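Long-range contacts in tail fiber protein (Acinetobacter phage AM24, PDB 5W5P), which probably recognises and degrades the capsular polysaccharide of its Acinetobacter baumannii host as the trimeric tailspike of the phage: residues N34-L39 / N53-Y58; Y133-F138 / L163-G168; F145-P150 / A171-Y176; R225-N230 / T254-S259. All coordinates share one frame; numbering follows the deposited sequence.

Contact 1: residues N34-L39 / N53-Y58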
# COMPACT_ATOMS: atom_id res chain seq x y z
N ASN A 34 48.98 16.50 37.83
CA ASN A 34 47.69 16.81 38.45
C ASN A 34 46.84 17.70 37.56
O ASN A 34 45.61 17.57 37.54
CB ASN A 34 47.90 17.48 39.81
CG ASN A 34 48.51 16.55 40.84
OD1 ASN A 34 48.73 15.37 40.57
ND2 ASN A 34 48.79 17.08 42.03
N ASN A 35 47.48 18.60 36.80
CA ASN A 35 46.73 19.56 36.00
C ASN A 35 45.90 18.90 34.91
O ASN A 35 44.92 19.51 34.45
CB ASN A 35 47.68 20.58 35.38
CG ASN A 35 48.16 21.61 36.38
OD1 ASN A 35 47.59 21.75 37.46
ND2 ASN A 35 49.22 22.34 36.03
N SER A 36 46.25 17.68 34.49
CA SER A 36 45.48 17.02 33.44
C SER A 36 44.08 16.60 33.90
O SER A 36 43.27 16.21 33.06
CB SER A 36 46.24 15.80 32.92
OG SER A 36 46.70 15.00 33.98
N LEU A 37 43.79 16.68 35.19
CA LEU A 37 42.46 16.44 35.73
C LEU A 37 41.70 17.72 36.00
O LEU A 37 40.59 17.67 36.55
CB LEU A 37 42.56 15.62 37.02
CG LEU A 37 43.59 14.49 37.07
CD1 LEU A 37 43.67 13.89 38.46
CD2 LEU A 37 43.23 13.42 36.04
N LYS A 38 42.27 18.88 35.65
CA LYS A 38 41.67 20.18 35.92
C LYS A 38 41.32 20.93 34.63
O LYS A 38 41.15 22.15 34.67
CB LYS A 38 42.61 21.04 36.77
CG LYS A 38 43.18 20.34 37.99
CD LYS A 38 44.24 21.21 38.64
CE LYS A 38 44.44 20.87 40.10
NZ LYS A 38 45.27 21.90 40.79
N LEU A 39 41.22 20.22 33.51
CA LEU A 39 40.97 20.84 32.20
C LEU A 39 39.47 21.02 32.03
O LEU A 39 38.76 20.13 31.53
CB LEU A 39 41.57 20.00 31.09
CG LEU A 39 43.07 19.72 31.21
CD1 LEU A 39 43.53 18.81 30.09
CD2 LEU A 39 43.84 21.03 31.18
N ASN A 53 53.51 11.13 25.11
CA ASN A 53 53.05 11.15 23.72
C ASN A 53 51.81 10.28 23.58
O ASN A 53 51.78 9.14 24.05
CB ASN A 53 54.16 10.66 22.79
CG ASN A 53 55.29 11.66 22.65
OD1 ASN A 53 55.33 12.67 23.35
ND2 ASN A 53 56.23 11.37 21.75
N GLY A 54 50.78 10.83 22.93
CA GLY A 54 49.53 10.12 22.80
C GLY A 54 48.67 10.11 24.04
O GLY A 54 47.81 9.23 24.18
N GLN A 55 48.87 11.06 24.95
CA GLN A 55 48.07 11.12 26.16
C GLN A 55 46.64 11.52 25.81
O GLN A 55 46.40 12.36 24.95
CB GLN A 55 48.67 12.13 27.14
CG GLN A 55 47.93 12.25 28.47
CD GLN A 55 48.35 13.47 29.27
OE1 GLN A 55 48.99 14.38 28.74
NE2 GLN A 55 48.00 13.49 30.55
N THR A 56 45.68 10.89 26.49
CA THR A 56 44.28 11.26 26.37
C THR A 56 43.85 11.95 27.66
O THR A 56 44.01 11.39 28.75
CB THR A 56 43.39 10.05 26.09
OG1 THR A 56 43.90 9.32 24.97
CG2 THR A 56 41.97 10.52 25.76
N VAL A 57 43.32 13.16 27.53
CA VAL A 57 42.78 13.92 28.65
C VAL A 57 41.33 14.26 28.34
O VAL A 57 40.88 14.22 27.19
CB VAL A 57 43.59 15.21 28.92
CG1 VAL A 57 45.02 14.88 29.30
CG2 VAL A 57 43.55 16.12 27.70
N TYR A 58 40.59 14.60 29.39
CA TYR A 58 39.19 14.96 29.27
C TYR A 58 39.03 16.46 29.47
O TYR A 58 39.50 17.01 30.47
CB TYR A 58 38.34 14.20 30.28
CG TYR A 58 36.90 14.65 30.29
CD1 TYR A 58 36.44 15.52 31.26
CD2 TYR A 58 36.01 14.22 29.32
CE1 TYR A 58 35.13 15.95 31.27
CE2 TYR A 58 34.69 14.64 29.32
CZ TYR A 58 34.26 15.50 30.30
OH TYR A 58 32.96 15.94 30.33
O HOH W 1 42.02 14.14 32.02
O HOH W 2 40.70 17.55 32.93

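Contact 2: residues Y133-F138 / L163-G168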
# COMPACT_ATOMS: atom_id res chain seq x y z
N TYR A 133 31.30 13.85 7.08
CA TYR A 133 30.80 13.43 5.77
C TYR A 133 29.27 13.50 5.73
O TYR A 133 28.61 12.64 5.16
CB TYR A 133 31.31 12.04 5.39
CG TYR A 133 32.81 11.93 5.34
CD1 TYR A 133 33.53 11.52 6.46
CD2 TYR A 133 33.52 12.25 4.19
CE1 TYR A 133 34.91 11.42 6.43
CE2 TYR A 133 34.91 12.15 4.15
CZ TYR A 133 35.60 11.74 5.28
OH TYR A 133 36.97 11.63 5.27
N GLY A 134 28.71 14.53 6.36
CA GLY A 134 27.28 14.72 6.35
C GLY A 134 26.51 13.82 7.30
O GLY A 134 25.49 13.24 6.91
N ARG A 135 26.97 13.67 8.54
CA ARG A 135 26.27 12.85 9.53
C ARG A 135 26.26 13.63 10.84
O ARG A 135 27.18 13.53 11.65
CB ARG A 135 26.92 11.48 9.66
CG ARG A 135 26.88 10.68 8.36
CD ARG A 135 27.21 9.23 8.56
NE ARG A 135 26.22 8.52 9.38
CZ ARG A 135 25.07 8.04 8.92
NH1 ARG A 135 24.75 8.21 7.65
NH2 ARG A 135 24.24 7.41 9.73
N VAL A 136 25.19 14.40 11.05
CA VAL A 136 25.11 15.35 12.14
C VAL A 136 24.03 14.91 13.12
O VAL A 136 22.98 14.39 12.71
CB VAL A 136 24.84 16.77 11.60
CG1 VAL A 136 24.90 17.81 12.70
CG2 VAL A 136 25.86 17.08 10.53
N TRP A 137 24.28 15.11 14.41
CA TRP A 137 23.40 14.68 15.49
C TRP A 137 23.30 15.81 16.51
O TRP A 137 24.32 16.32 16.96
CB TRP A 137 23.94 13.39 16.12
CG TRP A 137 23.30 12.91 17.41
CD1 TRP A 137 22.24 12.07 17.54
CD2 TRP A 137 23.73 13.21 18.75
NE1 TRP A 137 21.96 11.84 18.87
CE2 TRP A 137 22.87 12.53 19.63
CE3 TRP A 137 24.77 13.98 19.28
CZ2 TRP A 137 23.00 12.60 21.02
CZ3 TRP A 137 24.90 14.06 20.66
CH2 TRP A 137 24.02 13.38 21.51
N PHE A 138 22.07 16.19 16.86
CA PHE A 138 21.82 17.42 17.59
C PHE A 138 21.59 17.23 19.08
O PHE A 138 21.45 18.22 19.80
CB PHE A 138 20.64 18.16 16.97
CG PHE A 138 20.96 18.85 15.67
CD1 PHE A 138 20.92 18.15 14.47
CD2 PHE A 138 21.30 20.19 15.65
CE1 PHE A 138 21.21 18.79 13.27
CE2 PHE A 138 21.59 20.83 14.46
CZ PHE A 138 21.54 20.13 13.26
N LEU A 163 26.27 7.92 2.48
CA LEU A 163 24.94 7.89 3.09
C LEU A 163 24.93 8.94 4.18
O LEU A 163 25.64 8.81 5.18
CB LEU A 163 24.62 6.51 3.65
CG LEU A 163 23.29 6.39 4.39
CD1 LEU A 163 22.18 6.34 3.37
CD2 LEU A 163 23.24 5.13 5.25
N MSE A 164 24.13 9.97 3.99
CA MSE A 164 24.14 11.09 4.93
C MSE A 164 22.92 11.09 5.83
O MSE A 164 21.85 10.60 5.44
CB MSE A 164 24.25 12.40 4.14
CG MSE A 164 25.40 12.37 3.13
SE MSE A 164 25.54 13.94 1.96
CE MSE A 164 23.88 13.77 0.95
N GLU A 165 23.06 11.64 7.03
CA GLU A 165 21.97 11.65 7.99
C GLU A 165 21.98 12.94 8.80
O GLU A 165 23.04 13.46 9.15
CB GLU A 165 22.04 10.45 8.94
CG GLU A 165 20.79 10.24 9.79
CD GLU A 165 20.59 8.80 10.24
OE1 GLU A 165 21.59 8.05 10.28
OE2 GLU A 165 19.44 8.42 10.55
N ILE A 166 20.79 13.46 9.08
CA ILE A 166 20.59 14.59 9.98
C ILE A 166 19.57 14.12 11.01
O ILE A 166 18.39 13.98 10.70
CB ILE A 166 20.11 15.85 9.25
CG1 ILE A 166 21.18 16.35 8.29
CG2 ILE A 166 19.72 16.94 10.24
CD1 ILE A 166 20.61 17.16 7.16
N CYS A 167 20.03 13.87 12.23
CA CYS A 167 19.21 13.18 13.22
C CYS A 167 19.48 13.79 14.59
O CYS A 167 20.21 14.77 14.73
CB CYS A 167 19.50 11.67 13.19
SG CYS A 167 21.15 11.25 13.84
N GLY A 168 18.88 13.19 15.61
CA GLY A 168 19.05 13.71 16.96
C GLY A 168 18.46 12.76 17.97
O GLY A 168 17.99 11.66 17.64

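Contact 3: residues F145-P150 / A171-Y176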
# COMPACT_ATOMS: atom_id res chain seq x y z
N PHE A 145 18.18 24.55 19.12
CA PHE A 145 19.07 25.29 18.24
C PHE A 145 18.27 26.21 17.32
O PHE A 145 17.06 26.05 17.13
CB PHE A 145 19.92 24.33 17.40
CG PHE A 145 20.74 23.38 18.22
CD1 PHE A 145 22.04 23.70 18.60
CD2 PHE A 145 20.22 22.15 18.62
CE1 PHE A 145 22.80 22.83 19.36
CE2 PHE A 145 20.98 21.27 19.37
CZ PHE A 145 22.27 21.61 19.75
N LYS A 146 18.96 27.20 16.76
CA LYS A 146 18.36 28.11 15.79
C LYS A 146 19.24 28.16 14.56
O LYS A 146 20.42 28.52 14.66
CB LYS A 146 18.17 29.51 16.37
CG LYS A 146 17.77 30.54 15.33
CD LYS A 146 17.01 31.69 15.95
CE LYS A 146 17.96 32.71 16.55
NZ LYS A 146 17.24 33.80 17.27
N MSE A 147 18.68 27.80 13.41
CA MSE A 147 19.41 27.88 12.14
C MSE A 147 18.73 28.88 11.19
O MSE A 147 17.53 28.78 10.92
CB MSE A 147 19.50 26.51 11.49
CG MSE A 147 20.21 25.47 12.34
SE MSE A 147 20.21 23.69 11.53
CE MSE A 147 21.01 24.13 9.81
N MSE A 148 19.51 29.84 10.69
CA MSE A 148 18.97 30.88 9.82
C MSE A 148 19.73 31.01 8.51
O MSE A 148 19.43 31.88 7.69
CB MSE A 148 18.98 32.22 10.54
CG MSE A 148 18.54 32.15 11.99
SE MSE A 148 18.75 33.87 12.86
CE MSE A 148 17.44 34.89 11.83
N THR A 149 20.72 30.14 8.32
CA THR A 149 21.57 30.17 7.13
C THR A 149 21.59 28.76 6.56
O THR A 149 21.78 27.79 7.32
CB THR A 149 22.99 30.63 7.47
OG1 THR A 149 22.93 31.88 8.18
CG2 THR A 149 23.82 30.80 6.20
N PRO A 150 21.38 28.59 5.25
CA PRO A 150 21.40 27.24 4.68
C PRO A 150 22.73 26.55 4.94
O PRO A 150 23.80 27.15 4.81
CB PRO A 150 21.16 27.48 3.19
CG PRO A 150 20.43 28.79 3.14
CD PRO A 150 21.00 29.61 4.26
N ALA A 171 16.40 16.73 20.37
CA ALA A 171 16.68 18.16 20.32
C ALA A 171 15.67 18.88 19.43
O ALA A 171 14.99 18.29 18.59
CB ALA A 171 18.10 18.41 19.82
N ARG A 172 15.60 20.20 19.61
CA ARG A 172 14.75 21.06 18.81
C ARG A 172 15.61 21.97 17.95
O ARG A 172 16.66 22.45 18.39
CB ARG A 172 13.83 21.90 19.69
CG ARG A 172 12.98 22.90 18.92
CD ARG A 172 12.58 24.07 19.79
NE ARG A 172 11.37 23.78 20.54
CZ ARG A 172 11.23 23.93 21.85
NH1 ARG A 172 12.24 24.39 22.57
NH2 ARG A 172 10.08 23.63 22.43
N VAL A 173 15.18 22.20 16.71
CA VAL A 173 15.85 23.10 15.78
C VAL A 173 14.82 24.14 15.35
O VAL A 173 13.85 23.80 14.67
CB VAL A 173 16.44 22.37 14.57
CG1 VAL A 173 17.03 23.36 13.57
CG2 VAL A 173 17.48 21.36 15.01
N TRP A 174 15.03 25.39 15.74
CA TRP A 174 14.25 26.50 15.21
C TRP A 174 14.73 26.82 13.80
O TRP A 174 15.93 27.02 13.58
CB TRP A 174 14.36 27.73 16.10
CG TRP A 174 13.78 27.57 17.46
CD1 TRP A 174 14.44 27.24 18.60
CD2 TRP A 174 12.40 27.73 17.82
NE1 TRP A 174 13.57 27.19 19.66
CE2 TRP A 174 12.31 27.49 19.21
CE3 TRP A 174 11.24 28.07 17.12
CZ2 TRP A 174 11.11 27.58 19.91
CZ3 TRP A 174 10.05 28.15 17.81
CH2 TRP A 174 9.99 27.90 19.19
N VAL A 175 13.80 26.89 12.86
CA VAL A 175 14.13 27.02 11.44
C VAL A 175 13.75 28.42 10.97
O VAL A 175 12.63 28.89 11.23
CB VAL A 175 13.41 25.96 10.60
CG1 VAL A 175 13.89 26.01 9.16
CG2 VAL A 175 13.63 24.57 11.21
N TYR A 176 14.68 29.09 10.29
CA TYR A 176 14.46 30.42 9.72
C TYR A 176 15.09 30.41 8.33
O TYR A 176 16.29 30.69 8.18
CB TYR A 176 15.05 31.51 10.60
CG TYR A 176 14.31 31.72 11.90
CD1 TYR A 176 14.62 30.96 13.02
CD2 TYR A 176 13.30 32.66 12.00
CE1 TYR A 176 13.95 31.14 14.22
CE2 TYR A 176 12.61 32.84 13.20
CZ TYR A 176 12.95 32.08 14.30
OH TYR A 176 12.28 32.26 15.49

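Contact 4: residues R225-N230 / T254-S259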
# COMPACT_ATOMS: atom_id res chain seq x y z
N ARG A 225 17.80 21.03 -4.46
CA ARG A 225 19.18 20.55 -4.38
C ARG A 225 19.35 19.24 -3.63
O ARG A 225 20.45 18.68 -3.66
CB ARG A 225 20.08 21.60 -3.71
CG ARG A 225 19.91 23.00 -4.25
CD ARG A 225 20.06 23.05 -5.77
NE ARG A 225 20.00 24.41 -6.29
CZ ARG A 225 20.12 24.73 -7.57
NH1 ARG A 225 20.30 23.78 -8.47
NH2 ARG A 225 20.04 26.00 -7.96
N LEU A 226 18.31 18.73 -2.97
CA LEU A 226 18.38 17.51 -2.19
C LEU A 226 17.44 16.48 -2.81
O LEU A 226 16.22 16.64 -2.75
CB LEU A 226 18.01 17.78 -0.73
CG LEU A 226 19.00 18.69 0.01
CD1 LEU A 226 18.69 18.80 1.50
CD2 LEU A 226 20.42 18.20 -0.21
N TYR A 227 18.02 15.44 -3.41
CA TYR A 227 17.28 14.34 -4.01
C TYR A 227 17.49 13.08 -3.19
O TYR A 227 18.41 12.99 -2.38
CB TYR A 227 17.71 14.08 -5.45
CG TYR A 227 17.59 15.26 -6.40
CD1 TYR A 227 16.75 16.33 -6.10
CD2 TYR A 227 18.31 15.30 -7.59
CE1 TYR A 227 16.64 17.41 -6.96
CE2 TYR A 227 18.20 16.37 -8.47
CZ TYR A 227 17.36 17.42 -8.14
OH TYR A 227 17.24 18.49 -9.00
N ASN A 228 16.62 12.09 -3.42
CA ASN A 228 16.67 10.80 -2.73
C ASN A 228 16.70 11.01 -1.22
O ASN A 228 17.66 10.64 -0.53
CB ASN A 228 17.86 9.97 -3.21
CG ASN A 228 17.76 9.57 -4.68
OD1 ASN A 228 17.06 10.21 -5.47
ND2 ASN A 228 18.46 8.51 -5.06
N VAL A 229 15.62 11.60 -0.71
CA VAL A 229 15.53 12.02 0.68
C VAL A 229 14.48 11.18 1.39
O VAL A 229 13.34 11.08 0.93
CB VAL A 229 15.18 13.52 0.79
CG1 VAL A 229 15.20 13.96 2.25
CG2 VAL A 229 16.14 14.35 -0.04
N ASN A 230 14.87 10.58 2.51
CA ASN A 230 13.94 9.90 3.42
C ASN A 230 13.74 10.79 4.64
O ASN A 230 14.64 10.92 5.48
CB ASN A 230 14.48 8.52 3.82
CG ASN A 230 14.21 7.46 2.78
OD1 ASN A 230 13.18 7.48 2.10
ND2 ASN A 230 15.14 6.52 2.64
N THR A 254 9.96 25.42 -13.98
CA THR A 254 9.74 25.74 -12.58
C THR A 254 10.65 24.85 -11.74
O THR A 254 11.31 23.94 -12.25
CB THR A 254 8.28 25.52 -12.15
OG1 THR A 254 7.99 24.12 -12.13
CG2 THR A 254 7.33 26.21 -13.11
N GLY A 255 10.69 25.12 -10.44
CA GLY A 255 11.33 24.20 -9.53
C GLY A 255 10.61 22.88 -9.46
O GLY A 255 9.46 22.74 -9.87
N TYR A 256 11.30 21.87 -8.95
CA TYR A 256 10.69 20.56 -8.80
C TYR A 256 11.38 19.79 -7.69
O TYR A 256 12.52 20.08 -7.31
CB TYR A 256 10.73 19.76 -10.11
CG TYR A 256 12.11 19.47 -10.64
CD1 TYR A 256 12.76 20.37 -11.47
CD2 TYR A 256 12.76 18.28 -10.33
CE1 TYR A 256 14.02 20.11 -11.97
CE2 TYR A 256 14.02 18.00 -10.82
CZ TYR A 256 14.65 18.92 -11.64
OH TYR A 256 15.90 18.64 -12.13
N VAL A 257 10.67 18.79 -7.17
CA VAL A 257 11.21 17.85 -6.19
C VAL A 257 11.40 16.51 -6.89
O VAL A 257 10.68 16.18 -7.84
CB VAL A 257 10.29 17.73 -4.96
CG1 VAL A 257 10.08 19.09 -4.30
CG2 VAL A 257 8.96 17.10 -5.33
N GLN A 258 12.38 15.75 -6.42
CA GLN A 258 12.70 14.48 -7.07
C GLN A 258 13.06 13.45 -6.01
O GLN A 258 14.00 13.65 -5.24
CB GLN A 258 13.84 14.65 -8.08
CG GLN A 258 14.45 13.36 -8.55
CD GLN A 258 15.59 13.59 -9.52
OE1 GLN A 258 16.48 12.74 -9.65
NE2 GLN A 258 15.57 14.71 -10.23
N SER A 259 12.30 12.36 -5.97
CA SER A 259 12.53 11.23 -5.06
C SER A 259 12.62 11.70 -3.61
O SER A 259 13.67 11.66 -2.97
CB SER A 259 13.79 10.46 -5.47
OG SER A 259 13.62 9.80 -6.71
O HOH W 3 13.82 17.30 -4.34
O HOH W 4 16.29 10.26 -8.22

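Contact 1: residues N34-L39 / N53-Y58
L39 and V57 meet through methyl groups, CD1 of L39 lying 3.6 Å from CG2 of V57 where the two side chains cross obliquely. V57 uses both branches. With its CG1 anti to the carbonyl carbon (chi1 -62°), that methyl is turned to S36, 3.9 Å from the serine CB, while CG2 sits between the backbone N and the carbonyl carbon and serves L39. Q55 joins from further back along its chain: CG is anti to the backbone N (chi1 -179°) and the rest is extended, which carries the amide to S36 and leaves NE2 3.7 Å from S36 CB. The hydrogen bonds of S36 OG and Q55 OE1 go elsewhere: S36 OG is hydrogen-bonded to V33 O of helix 30-35, and Q55 OE1 accepts from I51 N.

Polar traffic between the two backbones goes through water. One water donates to S36 O and accepts from Y58 N at 3.0 Å. A second water is gripped three ways: it accepts from L39 N at 2.8 Å, and donates to S36 O at 2.9 Å and to Y58 O at 2.8 Å. S36 O therefore receives two water protons. L45 of helix 42-46 packs against both L39 and V57, and L37 of the third subunit reaches S36 and Q55. Strand 56-59 is outermost in its sheet within this chain, and the waters meet backbone polar groups of Y58 there. The chemistry implies a joint held by apolar packing and bridging water, with no direct polar bond between the two segments.

Contact 2: residues Y133-F138 / L163-G168
R135, V136 and W137 pair with E165, I166 and C167 in parallel register, the two strands 17° apart and stitched by hydrogen bonds that run E165 N to G134 O, V136 N to E165 O, C167 N to V136 O and F138 N to C167 O. R135 carries the polar work. Its chain bends at chi3 (65°), and the guanidinium comes round to the neighbouring strand. NH1 donates to L163 O at 2.7 Å from a position above the carbonyl plane, while L163 O lies near the guanidinium plane. NH2 forms a salt bridge to E165 OE1 at 2.8 Å, with carboxylate and guanidinium planes 68° apart, and E165 CB lies over one guanidinium face. On the same side of the strands, C167 SG sits at the edge of the W137 ring, 3.9 Å from CD1. F138 and I166 lie side by side, F138 CE1 3.9 Å from I166 CG2. The side chain of C167 is about 4 Å from a bound zinc ion, and H105 stacks on W137. Helix 122-132 packs against V136 and F138, while R135 NE makes a weak hydrogen bond to D169 O of the third subunit. Parallel strands in register from successive coils, with apolar side chains turned inward, are typical of the right-handed beta-helix of phage tailspikes.

Contact 3: residues F145-P150 / A171-Y176
K146 has CG anti to its backbone N (chi1 170°) and Y176 has CG anti to its carbonyl carbon (chi1 -70°); K146 CG then lies 3.9 Å from Y176 CD1, and the near-extended chi2 of the lysine (154°) puts its CD 3.6 Å from Y176 CE1. The lysine chain runs slantwise past the ring, touching it with aliphatic carbons. The ammonium group leaves for T118 O. M148, a selenomethionine, lies side by side with the tyrosine further along, its CG 3.8 Å from Y176 CB. On the K146 side, the edge of W174 meets F145 O, CD1 lying 3.2 Å from that oxygen. R172 CD lies over one face of the W174 ring, toward the rim; the R172 guanidinium bonds S144 OG through NH1 and forms a salt bridge through NH2 with D161 of the second subunit.

The other face of the strands is apolar. M147, also selenomethionine, rests its SE 3.8 Å from V173 CG1. F145 CE2 is 4.1 Å from A171 CB, near the plane of the ring, with R172 O at the same ring's edge.

Backbone bonds hold the parallel register: F145 N to R172 O, W174 N to F145 O, M147 N to W174 O at 2.9 Å, and Y176 N to M147 O at 2.9 Å. Inside, the F145 ring meets F138 edge-to-face, M147 touches V125 of helix 122-132, and V173 packs on F210 of the next strand, 209-211. An inward row of F145, M147, V173 and V175 on one face, with K146 and W174 on the opposite face, is what one expects in a parallel beta-helix, where each coil stacks on the last.

Contact 4: residues R225-N230 / T254-S259
Q258 lies over one face of the Y227 ring, its amide plane 19° from that of the ring, so the two are stacked. NE2 comes 3.6 Å from Y227 CE2, toward the rim, while CB makes a CH-pi contact 4.1 Å from the ring centroid. The glutamine gets there with CG anti to its backbone N (chi1 167°) and an extended chain. Y256 crosses Y227 at about a right angle, its OH 3.4 Å from Y227 OH. Beside this pair, N228 and S259 both adopt positive phi where the two chains turn corners together; N228 OD1 lies 3.3 Å from S259 CB, and V229 N donates to S259 O at 3.0 Å.

Water extends the first shell. One links L226 O to Q258 N. Another sits 2.9 Å from N228 OD1 and equally near Q258 OE1, with S259 OG close by, though there are more acceptors around it than protons to serve them.

Further out, R249 ties the tyrosines together: NH2 donates to Y227 OH and to Y256 O, and R249 makes a cation-pi contact with the Y256 ring. D196 takes a second bond with Y227 OH, N281 holds S259 OG, and E290 of the third subunit accepts from N228 ND2. Strands 226-227 and 229-232 both pair with 199-204 on one side; on the other, V229 bonds with T261 of strand 260-263. Strand 257-258 in turn pairs with strand 279-285. L226 meanwhile packs on F182 of strand 182-184.

Contact 1 comes first along the chain, in the N-terminal region about 56 Å from the centre of the chain, with its own small antiparallel sheet; its centre is about 30 Å from that of contact 2. Contacts 2 and 3 interleave in sequence, strands 135-140 and 144-147 facing strands 164-169 and 172-175, so two consecutive strands of one coil lie on two of the next; they touch directly, centres about 15 Å apart. Contact 4 follows along the same stack of parallel strands, its centre about 18 Å from that of contact 2, linked through strand 199-204. Contacts 1, 2 and 4 all reach the third subunit, consistent with a long trimeric spike.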